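PDB 2VTW: fiber protein 2 from Fowl adenovirus 1, which probably forms spikes at the capsid vertices and, through its trimeric C-terminal head, the part described here, attaches the virus to its host receptor. Local coordinates for residues 1-6 / 39-44; 99-104 / 198-203. All coordinates share one frame; numbering follows the deposited sequence.

Contact 1 of 2, residues 1-6 / 39-44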
loop_
_atom_site.group_PDB
_atom_site.type_symbol
_atom_site.label_atom_id
_atom_site.label_comp_id
_atom_site.label_asym_id
_atom_site.label_seq_id
_atom_site.Cartn_x
_atom_site.Cartn_y
_atom_site.Cartn_z
ATOM N N THR A 1 -10.154 -27.099 -2.131
ATOM C CA THR A 1 -9.043 -26.207 -2.440
ATOM C C THR A 1 -9.148 -24.903 -1.655
ATOM O O THR A 1 -10.172 -24.199 -1.670
ATOM C CB THR A 1 -8.992 -25.912 -3.950
ATOM O OG1 THR A 1 -8.809 -27.135 -4.673
ATOM C CG2 THR A 1 -7.745 -25.112 -4.296
ATOM N N SER A 2 -8.099 -24.755 -1.256
ATOM C CA SER A 2 -7.823 -23.511 -0.525
ATOM C C SER A 2 -8.130 -22.261 -1.350
ATOM O O SER A 2 -7.778 -22.164 -2.532
ATOM C CB SER A 2 -6.355 -23.433 -0.050
ATOM O OG SER A 2 -6.222 -22.451 0.978
ATOM N N SER A 3 -8.774 -21.296 -0.701
ATOM C CA SER A 3 -8.937 -19.974 -1.292
ATOM C C SER A 3 -7.718 -19.098 -1.021
ATOM O O SER A 3 -7.683 -17.944 -1.447
ATOM C CB SER A 3 -10.206 -19.338 -0.768
ATOM O OG SER A 3 -10.282 -19.441 0.641
ATOM N N VAL A 4 -6.709 -19.642 -0.335
ATOM C CA VAL A 4 -5.444 -18.933 -0.089
ATOM C C VAL A 4 -4.243 -19.814 -0.472
ATOM O O VAL A 4 -4.216 -20.995 -0.130
ATOM C CB VAL A 4 -5.327 -18.517 1.400
ATOM C CG1 VAL A 4 -4.048 -17.699 1.602
ATOM C CG2 VAL A 4 -6.561 -17.728 1.846
ATOM N N ALA A 5 -3.280 -19.253 -1.205
ATOM C CA ALA A 5 -2.057 -19.943 -1.616
ATOM C C ALA A 5 -0.862 -18.982 -1.542
ATOM O O ALA A 5 -1.046 -17.778 -1.633
ATOM C CB ALA A 5 -2.184 -20.501 -3.029
ATOM N N ALA A 6 0.342 -19.544 -1.377
ATOM C CA ALA A 6 1.615 -18.817 -1.239
ATOM C C ALA A 6 2.676 -19.359 -2.186
ATOM O O ALA A 6 2.752 -20.574 -2.387
ATOM C CB ALA A 6 2.124 -18.945 0.209
ATOM N N ASN A 39 -1.994 -15.459 -2.841
ATOM C CA ASN A 39 -3.236 -15.261 -3.595
ATOM C C ASN A 39 -4.315 -15.526 -2.581
ATOM O O ASN A 39 -4.381 -16.625 -2.035
ATOM C CB ASN A 39 -3.373 -16.220 -4.785
ATOM C CG ASN A 39 -4.668 -15.994 -5.627
ATOM O OD1 ASN A 39 -5.693 -15.575 -5.129
ATOM N ND2 ASN A 39 -4.607 -16.340 -6.887
ATOM N N THR A 40 -5.111 -14.487 -2.289
ATOM C CA THR A 40 -6.264 -14.598 -1.420
ATOM C C THR A 40 -7.475 -14.359 -2.292
ATOM O O THR A 40 -7.787 -13.218 -2.644
ATOM C CB THR A 40 -6.249 -13.518 -0.266
ATOM O OG1 THR A 40 -5.038 -13.609 0.467
ATOM C CG2 THR A 40 -7.383 -13.716 0.713
ATOM N N MET A 41 -8.130 -15.451 -2.664
ATOM C CA MET A 41 -9.410 -15.444 -3.357
ATOM C C MET A 41 -9.424 -14.522 -4.571
ATOM O O MET A 41 -10.413 -13.814 -4.837
ATOM C CB MET A 41 -10.537 -15.132 -2.363
ATOM C CG MET A 41 -11.609 -16.233 -2.292
ATOM S SD MET A 41 -13.243 -15.647 -1.874
ATOM C CE MET A 41 -13.707 -16.957 -0.742
ATOM N N GLY A 42 -8.323 -14.561 -5.326
ATOM C CA GLY A 42 -8.209 -13.799 -6.569
ATOM C C GLY A 42 -7.541 -12.436 -6.491
ATOM O O GLY A 42 -7.524 -11.729 -7.482
ATOM N N MET A 43 -6.976 -12.092 -5.328
ATOM C CA MET A 43 -6.175 -10.874 -5.138
ATOM C C MET A 43 -4.746 -11.266 -4.820
ATOM O O MET A 43 -4.496 -12.001 -3.864
ATOM C CB MET A 43 -6.731 -10.018 -3.976
ATOM C CG MET A 43 -6.149 -8.571 -3.911
ATOM S SD MET A 43 -6.768 -7.534 -5.279
ATOM C CE MET A 43 -8.494 -7.404 -4.833
ATOM N N LEU A 44 -3.816 -10.749 -5.611
ATOM C CA LEU A 44 -2.413 -11.074 -5.519
ATOM C C LEU A 44 -1.635 -10.015 -4.740
ATOM O O LEU A 44 -1.597 -8.853 -5.135
ATOM C CB LEU A 44 -1.830 -11.170 -6.937
ATOM C CG LEU A 44 -0.407 -11.719 -7.082
ATOM C CD1 LEU A 44 -0.329 -13.242 -6.624
ATOM C CD2 LEU A 44 0.051 -11.519 -8.511
#
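Ala5 and Val4 pair antiparallel with Asn39 and Thr40, closing the far end of the beta hairpin formed by strands 4-23 and 28-40, at the N-terminal end of this head-domain chain. Ala5 and Asn39 are the hydrogen-bonded pair: Asn39 N gives to Ala5 O at 2.8 Å, and Ala5 N returns a bond to Asn39 O at 3.0 Å. The same Asn39 O also receives the Val4 CA-H, with CA 3.2 Å away. Beyond the last strand pair, Met41 N still reaches Ser3 O at 2.8 Å, approaching almost in line with the carbonyl (C=O...N 168°). There Met41 CG rests against Ser3 CB, 3.7 Å away. Ser2 OG steadies the incoming chain by donating to Val4 O over 2.7 Å.

Strand 28-40 then reverses through a type I' turn from Thr40 to Met43. Met41 and Gly42 both have positive phi; at Gly42 a side chain would jam against the preceding carbonyl oxygen, which explains the glycine. Asn39 suits the position before the turn: with CG anti to its backbone N (chi1 -178°), OD1 accepts from Gly42 N at 2.8 Å in an Asx motif, while ND2 donates to the carbonyls of Ser102 and Arg200.

The two faces differ. Beta-branched Val4 and Thr40 share one, their CG2 methyls 4.2 Å apart, and pack against Val4 and Thr40 of the neighbouring subunits, as befits a trimer interface. Ala5 and Asn39 share the other face, where the small Ala5 methyl packs against Phe103 and Ile98. At the edges, Ala6 bonds through its backbone to Glu94 of strand 92-94, and Leu44 to Cys196 of strand 185-197.

Contact 2 of 2, residues 99-104 / 198-203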
loop_
_atom_site.group_PDB
_atom_site.type_symbol
_atom_site.label_atom_id
_atom_site.label_comp_id
_atom_site.label_asym_id
_atom_site.label_seq_id
_atom_site.Cartn_x
_atom_site.Cartn_y
_atom_site.Cartn_z
ATOM N N SER A 99 -1.083 -24.871 -8.356
ATOM C CA SER A 99 -0.567 -24.448 -9.642
ATOM C C SER A 99 0.067 -23.057 -9.573
ATOM O O SER A 99 -0.455 -22.164 -8.890
ATOM C CB SER A 99 -1.696 -24.424 -10.688
ATOM O OG SER A 99 -1.257 -23.830 -11.913
ATOM N N MET A 100 1.171 -22.880 -10.307
ATOM C CA MET A 100 1.814 -21.582 -10.462
ATOM C C MET A 100 0.882 -20.570 -11.122
ATOM O O MET A 100 1.099 -19.360 -10.997
ATOM C CB MET A 100 3.091 -21.699 -11.290
ATOM C CG MET A 100 4.300 -22.188 -10.498
ATOM S SD MET A 100 4.840 -21.055 -9.186
ATOM C CE MET A 100 5.475 -19.705 -10.142
ATOM N N THR A 101 -0.142 -21.065 -11.828
ATOM C CA THR A 101 -1.156 -20.204 -12.432
ATOM C C THR A 101 -1.955 -19.452 -11.366
ATOM O O THR A 101 -2.666 -18.489 -11.670
ATOM C CB THR A 101 -2.130 -20.979 -13.373
ATOM O OG1 THR A 101 -2.878 -21.917 -12.621
ATOM C CG2 THR A 101 -1.392 -21.702 -14.482
ATOM N N SER A 102 -1.831 -19.869 -10.115
ATOM C CA SER A 102 -2.455 -19.152 -9.023
ATOM C C SER A 102 -1.763 -17.793 -8.744
ATOM O O SER A 102 -2.307 -16.964 -7.991
ATOM C CB SER A 102 -2.463 -20.015 -7.771
ATOM O OG SER A 102 -3.050 -21.282 -8.015
ATOM N N PHE A 103 -0.605 -17.550 -9.359
ATOM C CA PHE A 103 0.141 -16.315 -9.140
ATOM C C PHE A 103 0.275 -15.439 -10.373
ATOM O O PHE A 103 0.993 -14.434 -10.363
ATOM C CB PHE A 103 1.485 -16.652 -8.477
ATOM C CG PHE A 103 1.299 -17.460 -7.278
ATOM C CD1 PHE A 103 0.920 -16.864 -6.070
ATOM C CD2 PHE A 103 1.339 -18.847 -7.350
ATOM C CE1 PHE A 103 0.664 -17.635 -4.962
ATOM C CE2 PHE A 103 1.070 -19.620 -6.232
ATOM C CZ PHE A 103 0.726 -19.013 -5.035
ATOM N N GLU A 104 -0.468 -15.801 -11.421
ATOM C CA GLU A 104 -0.561 -14.994 -12.606
ATOM C C GLU A 104 -1.450 -13.797 -12.295
ATOM O O GLU A 104 -2.571 -13.967 -11.828
ATOM C CB GLU A 104 -1.190 -15.779 -13.745
ATOM C CG GLU A 104 -1.202 -15.045 -15.076
ATOM C CD GLU A 104 -2.042 -15.760 -16.154
ATOM O OE1 GLU A 104 -2.412 -16.950 -15.952
ATOM O OE2 GLU A 104 -2.286 -15.115 -17.204
ATOM N N ALA A 198 -5.480 -10.973 -9.272
ATOM C CA ALA A 198 -5.000 -12.204 -9.876
ATOM C C ALA A 198 -5.963 -12.628 -10.978
ATOM O O ALA A 198 -7.148 -12.370 -10.876
ATOM C CB ALA A 198 -4.932 -13.293 -8.801
ATOM N N ALA A 199 -5.445 -13.313 -12.001
ATOM C CA ALA A 199 -6.266 -13.939 -13.073
ATOM C C ALA A 199 -7.324 -14.880 -12.519
ATOM O O ALA A 199 -8.409 -14.972 -13.060
ATOM C CB ALA A 199 -5.377 -14.683 -14.064
ATOM N N ARG A 200 -7.043 -15.560 -11.423
ATOM C CA ARG A 200 -8.015 -16.510 -10.868
ATOM C C ARG A 200 -7.766 -16.742 -9.391
ATOM O O ARG A 200 -6.680 -16.463 -8.913
ATOM C CB ARG A 200 -7.899 -17.857 -11.620
ATOM C CG ARG A 200 -6.500 -18.450 -11.577
ATOM C CD ARG A 200 -6.322 -19.589 -12.521
ATOM N NE ARG A 200 -6.446 -19.172 -13.915
ATOM C CZ ARG A 200 -5.517 -18.546 -14.624
ATOM N NH1 ARG A 200 -4.321 -18.247 -14.137
ATOM N NH2 ARG A 200 -5.771 -18.248 -15.873
ATOM N N ALA A 201 -8.758 -17.277 -8.678
ATOM C CA ALA A 201 -8.556 -17.792 -7.331
ATOM C C ALA A 201 -7.582 -18.992 -7.411
ATOM O O ALA A 201 -7.305 -19.493 -8.502
ATOM C CB ALA A 201 -9.900 -18.184 -6.670
ATOM N N PRO A 202 -6.987 -19.396 -6.283
ATOM C CA PRO A 202 -6.001 -20.493 -6.374
ATOM C C PRO A 202 -6.572 -21.829 -6.936
ATOM O O PRO A 202 -7.665 -22.217 -6.559
ATOM C CB PRO A 202 -5.554 -20.675 -4.922
ATOM C CG PRO A 202 -5.814 -19.294 -4.297
ATOM C CD PRO A 202 -7.102 -18.879 -4.915
ATOM N N VAL A 203 -5.819 -22.466 -7.841
ATOM C CA VAL A 203 -6.174 -23.784 -8.423
ATOM C C VAL A 203 -5.035 -24.786 -8.254
ATOM O O VAL A 203 -3.856 -24.439 -8.439
ATOM C CB VAL A 203 -6.469 -23.706 -9.938
ATOM C CG1 VAL A 203 -7.854 -23.197 -10.168
ATOM C CG2 VAL A 203 -5.425 -22.840 -10.656
HETATM O O HOH W 1 -3.965 -16.031 -10.809
#
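Ala198 and Ala199 meet Glu104 where the C-terminal segment, having left strand 185-197, begins to wrap around a single 3-10 turn, residues 100-102, in the loop between strands 92-94 and 115-116. The CA of Ala198 passes beside Glu104 O, and Ala199 N donates to that oxygen at 3.0 Å. Alanine suits these places because the segment runs close to the loop backbone; the Ala199 methyl also lies 3.6 Å above the guanidinium plane of Arg200, toward its rim.

Arg200 makes the charged part of the contact. Its backbone N donates to a water 3.2 Å away, which lies within bonding distance of Thr101 O and Glu104 O. Its chain bends at chi3, and NH1 at the end meets two acceptors that both lie in the guanidinium plane. One is Thr101 O at 3.0 Å; the other is Glu104 OE1, a salt bridge of 2.9 Å that is nearly straight at hydrogen (175°), although NH1 stands above the carboxylate plane. The extended Glu104 chain is long enough to meet the arginine.

Pro202 lays its CA and CB against Ser102 OG. Val203 ends the contact with both backbone polar groups bonded: its O accepts from Ser99 N at 2.8 Å and its N donates to Ser102 OG. Its CG2 methyl touches Thr101 OG1. A small hydroxyl residue suits the place beside its N. With Ser102 OG anti to its own carbonyl carbon (chi1 -54°), this oxygen accepts from Val203 N at 3.0 Å and donates its own hydrogen bond to Ser99 O, 2.9 Å away.

How the contacts relate
The two contacts lie side by side at one end of the head domain, their centres about 8 Å apart. Contact 1 is the more fully buried: regular strand pairing joins hairpin strands, and one face takes part in the trimer interface. Contact 2 is partly buried, touches no other subunit, and joins a 3-10 turn to a segment without regular structure by mixing scattered backbone bonds with side-chain bonds, a salt bridge and a water. Side-chain polar groups thus do more of the joining in 99-104 / 198-203. They meet directly: Ala198 N lies 2.8 Å from Gly42 O, probably hydrogen-bonded, and the Phe103 ring packs against strand 4-23, with CZ 3.5 Å from Ala6 C.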